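Ig domain protein, group 2 domain protein (Shewanella frigidimarina, PDB 6BG8) binds to the surface of ice and inhibits its growth, as the ice-binding domain of an adhesin that attaches this cold-water bacterium to ice. Local coordinates at residues E207-T212 against Q226-A231; T190-N195 against A214-R219; C115-G120 against Y129-D134; I155-G160 against Y183-G188; V11-M16 against D32-I37. One frame throughout, in Å; residues are numbered along the deposited sequence.

Overall arrangement
The chain is a domain of the DUF3494 ice-binding fold, an irregular beta-solenoid with a long helix alongside. Interactions 1 and 2 lie together, centres about 8 Å apart: strands 190-192 and 208-210 are neighbours, and both contacts touch one phosphate; the first is a partly exposed ladder rich in polar side chains, the second a small apolar contact inside the coil. Interactions 3 and 4 adjoin, about 9 Å between centres, through strands 127-131 and 154-158; interaction 4 is buried and combines an aromatic stack with an arginine-threonine hydrogen bond, whereas interaction 3 runs out to a wet edge. Interaction 5, also buried, lies across the chain's centre from both, with a salt bridge and a beta bulge.

Interaction 1 (E207-T212 against Q226-A231); sequences EVNVRT and QVTLDA. With PO4 (phosphate ion), chain H.
A single carboxylate oxygen, Glu207 OE1, is held by two amide groups that come from opposite faces of its plane. Gln226 NE2 donates across the contact to Glu207 OE1 at 2.9 Å, with a nearly straight N-H (171°), while Asn209 ND2 donates to it from two residues along the same segment. Both donors stand well out of the carboxylate plane, yet the oxygen lies close to the plane of each amide. Glu207 and Gln226 lie side by side, pointing the same way; each has CG between the backbone N and the carbonyl carbon (chi1 58° in Glu207), and both chains are extended beyond it.

Beneath them the backbones form a parallel ladder, from Val208 N to Gln226 O (2.9 Å) onward to Val210 N and Thr228 O. Branched Val208, Val210 and Val227 suit strands facing the solenoid interior, where Val210 CG2 packs on Leu229 CD2 at 3.7 Å. Farther along, one water joins Val210 O to Thr228 OG1. At the end, Thr212 OG1 donates to Asp230 OD2 over 2.6 Å, from above the carboxylate plane. Arg211 NE binds a phosphate, probably from the crystallisation liquor, at O3 (2.7 Å).

Thr212 is inferred by similarity to bind ice; its bond to Asp230, which also holds Thr25, would fix the direction of its hydroxyl, and the paired amide donors on Glu207 would favour the charged carboxylate.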
# COMPACT_ATOMS: atom_id res chain seq x y z
N GLU A 207 -5.83 9.32 0.72
CA GLU A 207 -6.59 8.08 0.81
C GLU A 207 -6.25 7.15 -0.35
O GLU A 207 -5.75 7.58 -1.39
CB GLU A 207 -8.10 8.35 0.83
CG GLU A 207 -8.63 9.11 -0.39
CD GLU A 207 -10.13 9.37 -0.33
OE1 GLU A 207 -10.89 8.46 0.05
OE2 GLU A 207 -10.55 10.50 -0.68
N VAL A 208 -6.56 5.87 -0.16
CA VAL A 208 -6.47 4.86 -1.21
C VAL A 208 -7.87 4.31 -1.45
O VAL A 208 -8.53 3.86 -0.51
CB VAL A 208 -5.51 3.71 -0.83
CG1 VAL A 208 -5.39 2.71 -1.98
CG2 VAL A 208 -4.14 4.26 -0.43
N ASN A 209 -8.32 4.34 -2.70
CA ASN A 209 -9.62 3.80 -3.07
C ASN A 209 -9.40 2.69 -4.08
O ASN A 209 -9.02 2.96 -5.22
CB ASN A 209 -10.53 4.89 -3.64
CG ASN A 209 -10.62 6.14 -2.75
OD1 ASN A 209 -10.63 7.26 -3.26
ND2 ASN A 209 -10.68 5.94 -1.44
N VAL A 210 -9.64 1.45 -3.66
CA VAL A 210 -9.51 0.29 -4.54
C VAL A 210 -10.90 -0.05 -5.07
O VAL A 210 -11.82 -0.31 -4.28
CB VAL A 210 -8.89 -0.91 -3.81
CG1 VAL A 210 -8.48 -1.99 -4.82
CG2 VAL A 210 -7.69 -0.45 -2.96
N ARG A 211 -11.06 -0.05 -6.38
CA ARG A 211 -12.39 -0.14 -6.97
C ARG A 211 -12.75 -1.60 -7.24
O ARG A 211 -11.91 -2.50 -7.16
CB ARG A 211 -12.46 0.74 -8.23
CG ARG A 211 -12.39 2.23 -7.86
CD ARG A 211 -12.10 3.14 -9.02
NE ARG A 211 -13.08 3.06 -10.10
CZ ARG A 211 -14.26 3.69 -10.09
NH1 ARG A 211 -14.61 4.43 -9.04
NH2 ARG A 211 -15.08 3.57 -11.12
N THR A 212 -14.03 -1.82 -7.53
CA THR A 212 -14.67 -3.13 -7.58
C THR A 212 -13.80 -4.20 -8.22
O THR A 212 -13.45 -4.11 -9.40
CB THR A 212 -15.99 -3.00 -8.36
OG1 THR A 212 -16.65 -1.78 -7.98
CG2 THR A 212 -16.89 -4.17 -8.05
N GLN A 226 -7.93 7.45 4.62
CA GLN A 226 -8.58 6.15 4.68
C GLN A 226 -8.14 5.24 3.54
O GLN A 226 -7.74 5.70 2.47
CB GLN A 226 -10.11 6.30 4.64
CG GLN A 226 -10.62 6.89 3.33
CD GLN A 226 -12.12 7.04 3.30
OE1 GLN A 226 -12.81 6.58 4.21
NE2 GLN A 226 -12.63 7.69 2.26
N VAL A 227 -8.29 3.94 3.76
CA VAL A 227 -8.19 2.95 2.70
C VAL A 227 -9.58 2.35 2.52
O VAL A 227 -10.16 1.84 3.48
CB VAL A 227 -7.17 1.85 3.02
CG1 VAL A 227 -7.15 0.83 1.89
CG2 VAL A 227 -5.77 2.43 3.23
N THR A 228 -10.10 2.40 1.30
CA THR A 228 -11.40 1.79 1.02
C THR A 228 -11.24 0.69 -0.01
O THR A 228 -10.51 0.84 -0.99
CB THR A 228 -12.44 2.83 0.53
OG1 THR A 228 -12.12 3.27 -0.80
CG2 THR A 228 -12.49 4.01 1.48
N LEU A 229 -11.92 -0.43 0.25
CA LEU A 229 -11.98 -1.58 -0.64
C LEU A 229 -13.39 -1.79 -1.15
O LEU A 229 -14.37 -1.50 -0.47
CB LEU A 229 -11.55 -2.87 0.07
CG LEU A 229 -10.20 -2.93 0.76
CD1 LEU A 229 -9.96 -4.37 1.19
CD2 LEU A 229 -9.11 -2.45 -0.21
N ASP A 230 -13.48 -2.33 -2.36
CA ASP A 230 -14.74 -2.76 -2.96
C ASP A 230 -14.47 -4.16 -3.54
O ASP A 230 -13.99 -4.29 -4.67
CB ASP A 230 -15.21 -1.76 -4.01
CG ASP A 230 -16.56 -2.12 -4.61
OD1 ASP A 230 -17.15 -3.16 -4.23
OD2 ASP A 230 -17.04 -1.34 -5.45
N ALA A 231 -14.74 -5.19 -2.74
CA ALA A 231 -14.64 -6.59 -3.17
C ALA A 231 -13.28 -6.89 -3.80
O ALA A 231 -13.18 -7.32 -4.95
CB ALA A 231 -15.77 -6.92 -4.16
P PO4 H . -12.71 1.99 -13.81
O1 PO4 H . -11.90 2.89 -14.71
O2 PO4 H . -14.12 2.53 -13.69
O3 PO4 H . -12.13 1.95 -12.41
O4 PO4 H . -12.74 0.60 -14.43
O HOH W 1 -13.01 1.63 -2.73
O HOH W 2 -15.53 0.76 -6.49

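Interaction 2 (T190-N195 against A214-R219); sequences TVIGTN and ANVTGR. With PO4 (phosphate ion), chain H.
The T-A/G-X-T/N motif, assigned to ice binding by similarity, contributes the buried Ala214 to this contact, whose methyl meets Ile192 and Gly193. Ala214 CB lies 3.8 Å from Ile192 CG2 and only 3.3 Å from Gly193 O, so with that carbonyl this close, the small methyl of alanine suits the place. Ile192 uses both of its branches. CG2 is anti to the backbone N and faces the alanine; CG1, beside the backbone N (chi1 -65°), leads to CD1, which touches Val216 CG2 at 4.1 Å. The isoleucine and valine side chains cross at about a right angle, with contact at the CD1 and CG2 methyls.

No hydrogen bond links the segments. Asn195 N and Ala214 N come within 3.5 Å, but both are donors, and Asn195 N turns instead to Thr212 O. In the loop after strand 190-192, Thr194 grips the phosphate twice, through its N to O3 (3.0 Å) and through OG1 to O4 (2.6 Å), an ion that Arg211 and Ala166 also hold.

Strand 190-192 runs between strands 162-164 and 208-210, whereas strand 215-217 belongs to another face, beside strands 197-204 and 233-236; Ile192 and Val216 fill the interior between the two faces together with Val210 and Phe198.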
# COMPACT_ATOMS: atom_id res chain seq x y z
N THR A 190 -4.53 7.68 -4.22
CA THR A 190 -4.30 6.58 -5.16
C THR A 190 -5.61 5.82 -5.36
O THR A 190 -6.25 5.41 -4.39
CB THR A 190 -3.21 5.63 -4.66
OG1 THR A 190 -1.95 6.33 -4.62
CG2 THR A 190 -3.08 4.42 -5.57
N VAL A 191 -6.01 5.68 -6.62
CA VAL A 191 -7.26 5.03 -6.99
C VAL A 191 -6.92 3.89 -7.94
O VAL A 191 -6.27 4.11 -8.97
CB VAL A 191 -8.24 6.02 -7.64
CG1 VAL A 191 -9.52 5.32 -8.04
CG2 VAL A 191 -8.53 7.18 -6.70
N ILE A 192 -7.34 2.67 -7.59
CA ILE A 192 -7.01 1.47 -8.35
C ILE A 192 -8.27 0.99 -9.07
O ILE A 192 -9.31 0.79 -8.43
CB ILE A 192 -6.42 0.40 -7.42
CG1 ILE A 192 -5.08 0.91 -6.88
CG2 ILE A 192 -6.24 -0.93 -8.14
CD1 ILE A 192 -4.50 0.11 -5.72
N GLY A 193 -8.18 0.81 -10.39
CA GLY A 193 -9.38 0.64 -11.20
C GLY A 193 -10.03 -0.73 -11.06
O GLY A 193 -9.40 -1.71 -10.68
N THR A 194 -11.33 -0.77 -11.40
CA THR A 194 -12.10 -2.00 -11.29
C THR A 194 -11.42 -3.15 -12.02
O THR A 194 -10.93 -2.98 -13.14
CB THR A 194 -13.52 -1.83 -11.85
OG1 THR A 194 -13.45 -1.56 -13.26
CG2 THR A 194 -14.28 -0.72 -11.14
N ASN A 195 -11.38 -4.31 -11.37
CA ASN A 195 -10.95 -5.56 -11.99
C ASN A 195 -9.56 -5.48 -12.60
O ASN A 195 -9.25 -6.20 -13.55
CB ASN A 195 -11.97 -5.99 -13.05
CG ASN A 195 -13.34 -6.14 -12.48
OD1 ASN A 195 -13.56 -6.92 -11.56
ND2 ASN A 195 -14.28 -5.36 -13.00
N ALA A 214 -10.71 -5.26 -8.08
CA ALA A 214 -9.27 -5.20 -8.32
C ALA A 214 -8.52 -6.16 -7.40
O ALA A 214 -8.96 -6.46 -6.28
CB ALA A 214 -8.75 -3.78 -8.13
N ASN A 215 -7.39 -6.66 -7.91
CA ASN A 215 -6.48 -7.54 -7.18
C ASN A 215 -5.22 -6.76 -6.85
O ASN A 215 -4.57 -6.22 -7.74
CB ASN A 215 -6.13 -8.76 -8.04
CG ASN A 215 -5.37 -9.82 -7.27
OD1 ASN A 215 -4.25 -9.60 -6.83
ND2 ASN A 215 -5.99 -10.99 -7.11
N VAL A 216 -4.86 -6.71 -5.56
CA VAL A 216 -3.67 -5.98 -5.12
C VAL A 216 -2.67 -6.97 -4.55
O VAL A 216 -3.02 -7.81 -3.72
CB VAL A 216 -4.03 -4.90 -4.08
CG1 VAL A 216 -2.77 -4.27 -3.50
CG2 VAL A 216 -4.91 -3.82 -4.71
N THR A 217 -1.41 -6.86 -4.97
CA THR A 217 -0.30 -7.55 -4.32
C THR A 217 0.68 -6.48 -3.88
O THR A 217 1.29 -5.82 -4.72
CB THR A 217 0.37 -8.56 -5.26
OG1 THR A 217 -0.59 -9.53 -5.68
CG2 THR A 217 1.51 -9.27 -4.55
N GLY A 218 0.80 -6.28 -2.58
CA GLY A 218 1.64 -5.20 -2.10
C GLY A 218 1.20 -4.74 -0.74
O GLY A 218 1.02 -5.56 0.16
N ARG A 219 1.02 -3.43 -0.57
CA ARG A 219 0.53 -2.85 0.68
C ARG A 219 -0.24 -1.58 0.35
O ARG A 219 0.06 -0.91 -0.64
CB ARG A 219 1.68 -2.50 1.63
CG ARG A 219 2.44 -3.68 2.21
CD ARG A 219 3.52 -3.19 3.17
NE ARG A 219 4.26 -4.29 3.78
CZ ARG A 219 5.26 -4.93 3.19
NH1 ARG A 219 5.65 -4.58 1.97
NH2 ARG A 219 5.89 -5.91 3.82
P PO4 H . -12.71 1.99 -13.81
O1 PO4 H . -11.90 2.89 -14.71
O2 PO4 H . -14.12 2.53 -13.69
O3 PO4 H . -12.13 1.95 -12.41
O4 PO4 H . -12.74 0.60 -14.43

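Interaction 3 (C115-G120 against Y129-D134); sequences CPIELG and YKTAAD
Cys115 is the residue most enclosed by this contact, its CB pressed against the backbone of Tyr129 and Lys130, 3.5 Å from Tyr129 C. Its SG is anti to the backbone N (chi1 -175°) and lies no nearer than 4.2 Å to Tyr129 CB, so the methylene rather than the sulphur does most of the touching. A small, apolar side chain suits a place so close to a neighbouring main chain. Cys115 N also donates to Lys130 O at 2.9 Å; the N-H is straight (174°), although the donor stands well above the carbonyl plane.

Of the Tyr129 side chain, CB does the touching, 3.7 Å from Cys115 CB. The tyrosine ring leads away to lie by Phe156, and its hydroxyl bonds to Thr125 O.

Ile117 takes the outer position. Its CB sits 3.6 Å from Asp134 O and its CG2 4.2 Å from Ala133 CB, a loose apolar touch at the surface. Thr131 also leans on Cys115, CB toward its O and CG2 toward its CB, while OG1 shares a water with Cys115 O. A second water donates to both Ile117 O and Asp134 O, bridging the main chains where they separate.

Thr131 OG1 also accepts from Ala133 N at 3.2 Å, which makes an ST turn as the strand ends. Strand 112-114 pairs in parallel with strand 127-131, and the contact continues that pairing into the corner loops, an arrangement typical of neighbouring coils of a beta-solenoid.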
# COMPACT_ATOMS: atom_id res chain seq x y z
N CYS A 115 8.61 10.70 -14.55
CA CYS A 115 7.46 9.80 -14.58
C CYS A 115 6.48 10.29 -15.63
O CYS A 115 5.97 11.41 -15.52
CB CYS A 115 6.77 9.75 -13.22
SG CYS A 115 5.41 8.52 -13.15
N PRO A 116 6.18 9.49 -16.66
CA PRO A 116 5.15 9.89 -17.62
C PRO A 116 3.80 10.04 -16.94
O PRO A 116 3.50 9.35 -15.97
CB PRO A 116 5.13 8.73 -18.62
CG PRO A 116 6.49 8.10 -18.48
CD PRO A 116 6.80 8.21 -17.01
N ILE A 117 2.97 10.94 -17.48
CA ILE A 117 1.66 11.13 -16.85
C ILE A 117 0.66 10.06 -17.26
O ILE A 117 -0.41 9.96 -16.64
CB ILE A 117 1.10 12.54 -17.12
CG1 ILE A 117 0.97 12.81 -18.62
CG2 ILE A 117 2.00 13.57 -16.44
CD1 ILE A 117 0.20 14.09 -18.95
N GLU A 118 0.96 9.27 -18.29
CA GLU A 118 0.22 8.06 -18.61
C GLU A 118 1.20 6.90 -18.65
O GLU A 118 2.20 6.95 -19.37
CB GLU A 118 -0.52 8.18 -19.95
CG GLU A 118 -1.12 6.86 -20.46
CD GLU A 118 -2.16 6.26 -19.50
OE1 GLU A 118 -3.03 7.01 -19.04
OE2 GLU A 118 -2.11 5.04 -19.24
N LEU A 119 0.92 5.86 -17.86
CA LEU A 119 1.83 4.72 -17.73
C LEU A 119 1.39 3.50 -18.53
O LEU A 119 2.13 2.51 -18.59
CB LEU A 119 1.99 4.35 -16.24
CG LEU A 119 2.72 5.37 -15.37
CD1 LEU A 119 2.66 5.01 -13.89
CD2 LEU A 119 4.16 5.52 -15.82
N GLY A 120 0.22 3.54 -19.16
CA GLY A 120 -0.22 2.42 -19.97
C GLY A 120 0.64 2.22 -21.21
O GLY A 120 1.18 3.17 -21.79
N TYR A 129 10.95 7.46 -10.55
CA TYR A 129 10.19 8.19 -11.55
C TYR A 129 9.33 9.23 -10.85
O TYR A 129 8.44 8.88 -10.06
CB TYR A 129 9.33 7.23 -12.38
CG TYR A 129 10.15 6.22 -13.14
CD1 TYR A 129 10.52 5.01 -12.56
CD2 TYR A 129 10.61 6.50 -14.42
CE1 TYR A 129 11.28 4.10 -13.26
CE2 TYR A 129 11.37 5.58 -15.13
CZ TYR A 129 11.71 4.38 -14.53
OH TYR A 129 12.48 3.47 -15.22
N LYS A 130 9.59 10.50 -11.14
CA LYS A 130 8.98 11.62 -10.42
C LYS A 130 8.20 12.50 -11.39
O LYS A 130 8.63 12.74 -12.52
CB LYS A 130 10.04 12.45 -9.71
CG LYS A 130 9.49 13.57 -8.84
CD LYS A 130 10.64 14.33 -8.21
CE LYS A 130 10.18 15.62 -7.53
NZ LYS A 130 9.16 15.37 -6.46
N THR A 131 7.03 12.96 -10.93
CA THR A 131 6.28 14.00 -11.61
C THR A 131 5.50 14.77 -10.55
O THR A 131 5.13 14.21 -9.52
CB THR A 131 5.32 13.46 -12.68
OG1 THR A 131 4.63 14.56 -13.31
CG2 THR A 131 4.31 12.53 -12.06
N ALA A 132 5.28 16.05 -10.82
CA ALA A 132 4.47 16.89 -9.95
C ALA A 132 2.99 16.86 -10.31
O ALA A 132 2.16 17.36 -9.53
CB ALA A 132 5.00 18.33 -9.98
N ALA A 133 2.63 16.25 -11.44
CA ALA A 133 1.26 16.24 -11.92
C ALA A 133 0.56 14.97 -11.43
O ALA A 133 1.09 14.22 -10.62
CB ALA A 133 1.24 16.35 -13.44
N ASP A 134 -0.67 14.74 -11.92
CA ASP A 134 -1.36 13.48 -11.72
C ASP A 134 -0.88 12.45 -12.74
O ASP A 134 -0.47 12.80 -13.86
CB ASP A 134 -2.88 13.63 -11.87
CG ASP A 134 -3.45 14.79 -11.08
OD1 ASP A 134 -3.21 14.86 -9.86
OD2 ASP A 134 -4.17 15.62 -11.67
O HOH W 3 5.69 14.04 -15.81
O HOH W 4 -2.49 12.01 -15.72

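Interaction 4 (I155-G160 against Y183-G188); sequences IFTIGG and YWRTAG
Phe156 and Trp184 carry the aromatic part of the contact in an offset stack, side by side and pointing the same way. The phenyl ring and the six-membered ring of the indole have centroids 4.2 Å apart and planes 13° from parallel, with Phe156 CG 3.3 Å from Trp184 CZ3. Trp184 CZ3 lies over the Phe156 face and Phe156 CD1 over the indole, each offset toward the rim. Phe156 also meets Tyr129, and Trp184 NE1 donates to Ser199 O, which satisfies the buried indole N-H.

The main chains pair as neighbouring parallel strands, from Phe156 N to Tyr183 O (2.8 Å) through Ala187 N to Ile158 O. Such in-register pairing of equivalent strands on successive coils is the hallmark of a beta-solenoid, and it sets Phe156 beside Trp184 and Ile158 beside Thr186, both beta-branched. Past the strands, Gly188 N reaches Gly160 O; lacking CB, Gly188 can lie close to that oxygen.

Polar bonding is centred on Arg185, on the face that looks to helix 84-103. CG is anti to the backbone N (chi1 -168°), and bends at chi2 and chi3 set CD and then NE near Thr157. Its NE and NH2 both donate to Thr157 OG1, at 2.9 and 2.8 Å, side-on and near the guanidinium plane. Ile158 O lies 3.7 Å above the centre of that plane, and Arg185 NH1 donates to Tyr99 OH on the helix.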
# COMPACT_ATOMS: atom_id res chain seq x y z
N ILE A 155 10.46 3.05 -7.87
CA ILE A 155 9.79 4.06 -7.05
C ILE A 155 9.10 5.03 -7.99
O ILE A 155 9.75 5.61 -8.87
CB ILE A 155 10.77 4.79 -6.12
CG1 ILE A 155 11.32 3.80 -5.08
CG2 ILE A 155 10.08 5.97 -5.44
CD1 ILE A 155 12.49 4.34 -4.28
N PHE A 156 7.80 5.20 -7.80
CA PHE A 156 7.01 6.20 -8.49
C PHE A 156 6.56 7.21 -7.45
O PHE A 156 5.91 6.85 -6.47
CB PHE A 156 5.81 5.56 -9.19
CG PHE A 156 6.22 4.59 -10.24
CD1 PHE A 156 6.46 3.26 -9.93
CD2 PHE A 156 6.40 5.01 -11.55
CE1 PHE A 156 6.86 2.37 -10.91
CE2 PHE A 156 6.80 4.13 -12.52
CZ PHE A 156 7.03 2.81 -12.20
N THR A 157 6.94 8.47 -7.65
CA THR A 157 6.69 9.50 -6.64
C THR A 157 6.01 10.69 -7.31
O THR A 157 6.58 11.32 -8.21
CB THR A 157 7.98 9.87 -5.91
OG1 THR A 157 7.69 10.90 -4.97
CG2 THR A 157 9.10 10.30 -6.88
N ILE A 158 4.79 10.99 -6.87
CA ILE A 158 3.80 11.69 -7.67
C ILE A 158 3.21 12.83 -6.86
O ILE A 158 2.70 12.61 -5.75
CB ILE A 158 2.69 10.73 -8.15
CG1 ILE A 158 3.30 9.70 -9.12
CG2 ILE A 158 1.52 11.50 -8.76
CD1 ILE A 158 2.39 8.49 -9.43
N GLY A 159 3.25 14.04 -7.42
CA GLY A 159 2.77 15.22 -6.72
C GLY A 159 1.27 15.40 -6.73
O GLY A 159 0.74 16.18 -5.94
N GLY A 160 0.57 14.69 -7.61
CA GLY A 160 -0.87 14.70 -7.61
C GLY A 160 -1.45 13.35 -7.22
O GLY A 160 -0.99 12.71 -6.27
N TYR A 183 7.22 0.72 -5.27
CA TYR A 183 6.74 1.72 -4.32
C TYR A 183 6.03 2.84 -5.06
O TYR A 183 6.55 3.36 -6.05
CB TYR A 183 7.89 2.30 -3.49
CG TYR A 183 8.59 1.24 -2.67
CD1 TYR A 183 9.63 0.50 -3.21
CD2 TYR A 183 8.20 0.98 -1.37
CE1 TYR A 183 10.27 -0.47 -2.47
CE2 TYR A 183 8.83 0.01 -0.62
CZ TYR A 183 9.86 -0.72 -1.17
OH TYR A 183 10.49 -1.69 -0.43
N TRP A 184 4.84 3.19 -4.59
CA TRP A 184 4.03 4.26 -5.17
C TRP A 184 3.79 5.30 -4.08
O TRP A 184 3.25 4.97 -3.02
CB TRP A 184 2.68 3.73 -5.67
CG TRP A 184 2.78 2.61 -6.66
CD1 TRP A 184 2.79 1.27 -6.40
CD2 TRP A 184 2.89 2.75 -8.09
NE1 TRP A 184 2.90 0.56 -7.58
CE2 TRP A 184 2.96 1.45 -8.62
CE3 TRP A 184 2.93 3.84 -8.95
CZ2 TRP A 184 3.08 1.22 -9.99
CZ3 TRP A 184 3.04 3.61 -10.32
CH2 TRP A 184 3.12 2.31 -10.82
N ARG A 185 4.14 6.54 -4.36
CA ARG A 185 3.98 7.63 -3.39
C ARG A 185 3.17 8.73 -4.06
O ARG A 185 3.62 9.30 -5.06
CB ARG A 185 5.34 8.18 -2.95
CG ARG A 185 5.33 9.13 -1.74
CD ARG A 185 4.80 10.53 -2.05
NE ARG A 185 5.54 11.25 -3.10
CZ ARG A 185 5.47 12.56 -3.28
NH1 ARG A 185 4.70 13.31 -2.49
NH2 ARG A 185 6.16 13.13 -4.26
N THR A 186 2.00 9.05 -3.52
CA THR A 186 1.20 10.14 -4.05
C THR A 186 0.99 11.20 -2.98
O THR A 186 0.66 10.87 -1.83
CB THR A 186 -0.16 9.66 -4.59
OG1 THR A 186 -0.91 9.04 -3.54
CG2 THR A 186 0.03 8.67 -5.74
N ALA A 187 1.20 12.47 -3.34
CA ALA A 187 0.79 13.56 -2.46
C ALA A 187 -0.73 13.71 -2.44
O ALA A 187 -1.27 14.26 -1.47
CB ALA A 187 1.44 14.88 -2.90
N GLY A 188 -1.40 13.23 -3.47
CA GLY A 188 -2.84 13.11 -3.51
C GLY A 188 -3.27 11.69 -3.20
O GLY A 188 -2.63 10.97 -2.42

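Interaction 5 (V11-M16 against D32-I37); sequences VARFAM and DGDLGI
Arg13 CG lies between the backbone N and the carbonyl carbon (chi1 66°), and a bend at chi3 turns NE toward Asp34, whose CG stands beside its own backbone N (chi1 -66°). The result is a salt bridge from Arg13 NE to Asp34 OD2 at 2.8 Å. The oxygen lies near the guanidinium plane and is met nearly along its C-O axis; a second, weak bond comes from NH2. Neither charge rests on this pair alone: Arg13 NH1 pairs with Glu10, and Asp34 OD1 accepts from Leu64 N and from a water. Such partners would favour a charged carboxylate within a largely buried contact.

The backbones pair in parallel, but the register slips by one residue between Phe14 and Met16. This beta bulge, at a corner of the solenoid, brings two N-H groups to Asp34 O: Met16 N at 3.3 Å, almost straight (172°), and Ala15 N in a weak bond. Gly36 N then meets Met16 O at 3.1 Å.

Glycine suits both close crossings. Gly33, without a side chain, lies with CA 3.7 Å from Ala15 N, and Gly36 lies close to the Phe14 ring, CA 3.7 Å from Phe14 CE1, with no side chain to intrude. Asp34 O lies at the edge of the same ring, and Arg13 CG covers part of one face; Phe87 and Ser91 of helix 84-103 also touch Phe14. Flexible Met16 bends at its last torsion to set CE 3.5 Å from Leu35 CG, and Ile30 packs against both side chains.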
# COMPACT_ATOMS: atom_id res chain seq x y z
N VAL A 11 5.76 -0.93 10.11
CA VAL A 11 4.59 -1.02 9.23
C VAL A 11 4.78 -2.02 8.10
O VAL A 11 3.84 -2.24 7.33
CB VAL A 11 4.18 0.36 8.66
CG1 VAL A 11 4.11 1.40 9.79
CG2 VAL A 11 5.10 0.81 7.53
N ALA A 12 5.95 -2.66 8.00
CA ALA A 12 6.11 -3.78 7.07
C ALA A 12 5.10 -4.89 7.34
O ALA A 12 4.75 -5.65 6.43
CB ALA A 12 7.52 -4.35 7.16
N ARG A 13 4.61 -5.00 8.58
CA ARG A 13 3.67 -6.06 8.93
C ARG A 13 2.28 -5.85 8.33
O ARG A 13 1.49 -6.80 8.30
CB ARG A 13 3.51 -6.14 10.45
CG ARG A 13 2.85 -4.91 11.04
CD ARG A 13 2.96 -4.90 12.55
NE ARG A 13 2.23 -6.04 13.09
CZ ARG A 13 2.59 -6.74 14.16
NH1 ARG A 13 3.68 -6.42 14.84
NH2 ARG A 13 1.85 -7.78 14.54
N PHE A 14 1.96 -4.64 7.89
CA PHE A 14 0.59 -4.35 7.48
C PHE A 14 0.39 -4.63 6.00
O PHE A 14 1.23 -4.27 5.16
CB PHE A 14 0.24 -2.89 7.75
CG PHE A 14 0.15 -2.55 9.21
CD1 PHE A 14 -0.98 -2.89 9.96
CD2 PHE A 14 1.20 -1.89 9.84
CE1 PHE A 14 -1.05 -2.57 11.31
CE2 PHE A 14 1.13 -1.57 11.19
CZ PHE A 14 0.01 -1.91 11.93
N ALA A 15 -0.73 -5.29 5.68
CA ALA A 15 -1.29 -5.24 4.34
C ALA A 15 -1.96 -3.89 4.09
O ALA A 15 -1.87 -3.33 2.99
CB ALA A 15 -2.29 -6.38 4.15
N MET A 16 -2.64 -3.35 5.10
CA MET A 16 -3.35 -2.09 4.97
C MET A 16 -3.24 -1.31 6.27
O MET A 16 -3.37 -1.88 7.35
CB MET A 16 -4.82 -2.30 4.62
CG MET A 16 -5.03 -3.14 3.37
SD MET A 16 -6.76 -3.28 2.88
CE MET A 16 -7.55 -3.86 4.35
N ASP A 32 -2.12 -12.41 4.52
CA ASP A 32 -0.70 -12.38 4.86
C ASP A 32 -0.22 -11.04 5.41
O ASP A 32 0.98 -10.78 5.46
CB ASP A 32 0.18 -12.76 3.65
CG ASP A 32 0.08 -14.24 3.30
OD1 ASP A 32 -0.31 -15.05 4.17
OD2 ASP A 32 0.43 -14.61 2.16
N GLY A 33 -1.14 -10.17 5.82
CA GLY A 33 -0.75 -8.92 6.45
C GLY A 33 -1.79 -8.49 7.46
O GLY A 33 -2.92 -8.97 7.46
N ASP A 34 -1.39 -7.55 8.30
CA ASP A 34 -2.25 -6.98 9.34
C ASP A 34 -3.02 -5.77 8.82
O ASP A 34 -2.69 -5.18 7.79
CB ASP A 34 -1.40 -6.56 10.55
CG ASP A 34 -0.78 -7.74 11.26
OD1 ASP A 34 -1.39 -8.83 11.27
OD2 ASP A 34 0.33 -7.60 11.79
N LEU A 35 -4.06 -5.40 9.56
CA LEU A 35 -4.82 -4.18 9.32
C LEU A 35 -4.64 -3.25 10.50
O LEU A 35 -4.62 -3.69 11.66
CB LEU A 35 -6.31 -4.48 9.13
CG LEU A 35 -6.82 -4.70 7.70
CD1 LEU A 35 -5.98 -5.70 6.93
CD2 LEU A 35 -8.30 -5.13 7.71
N GLY A 36 -4.50 -1.96 10.23
CA GLY A 36 -4.38 -1.01 11.32
C GLY A 36 -5.03 0.32 11.03
O GLY A 36 -4.98 0.81 9.90
N ILE A 37 -5.66 0.90 12.06
CA ILE A 37 -6.13 2.28 12.05
C ILE A 37 -5.35 3.02 13.14
O ILE A 37 -5.25 2.53 14.27
CB ILE A 37 -7.65 2.38 12.29
CG1 ILE A 37 -8.41 1.64 11.18
CG2 ILE A 37 -8.07 3.83 12.38
CD1 ILE A 37 -9.92 1.52 11.42
O HOH W 5 -0.74 -9.76 13.74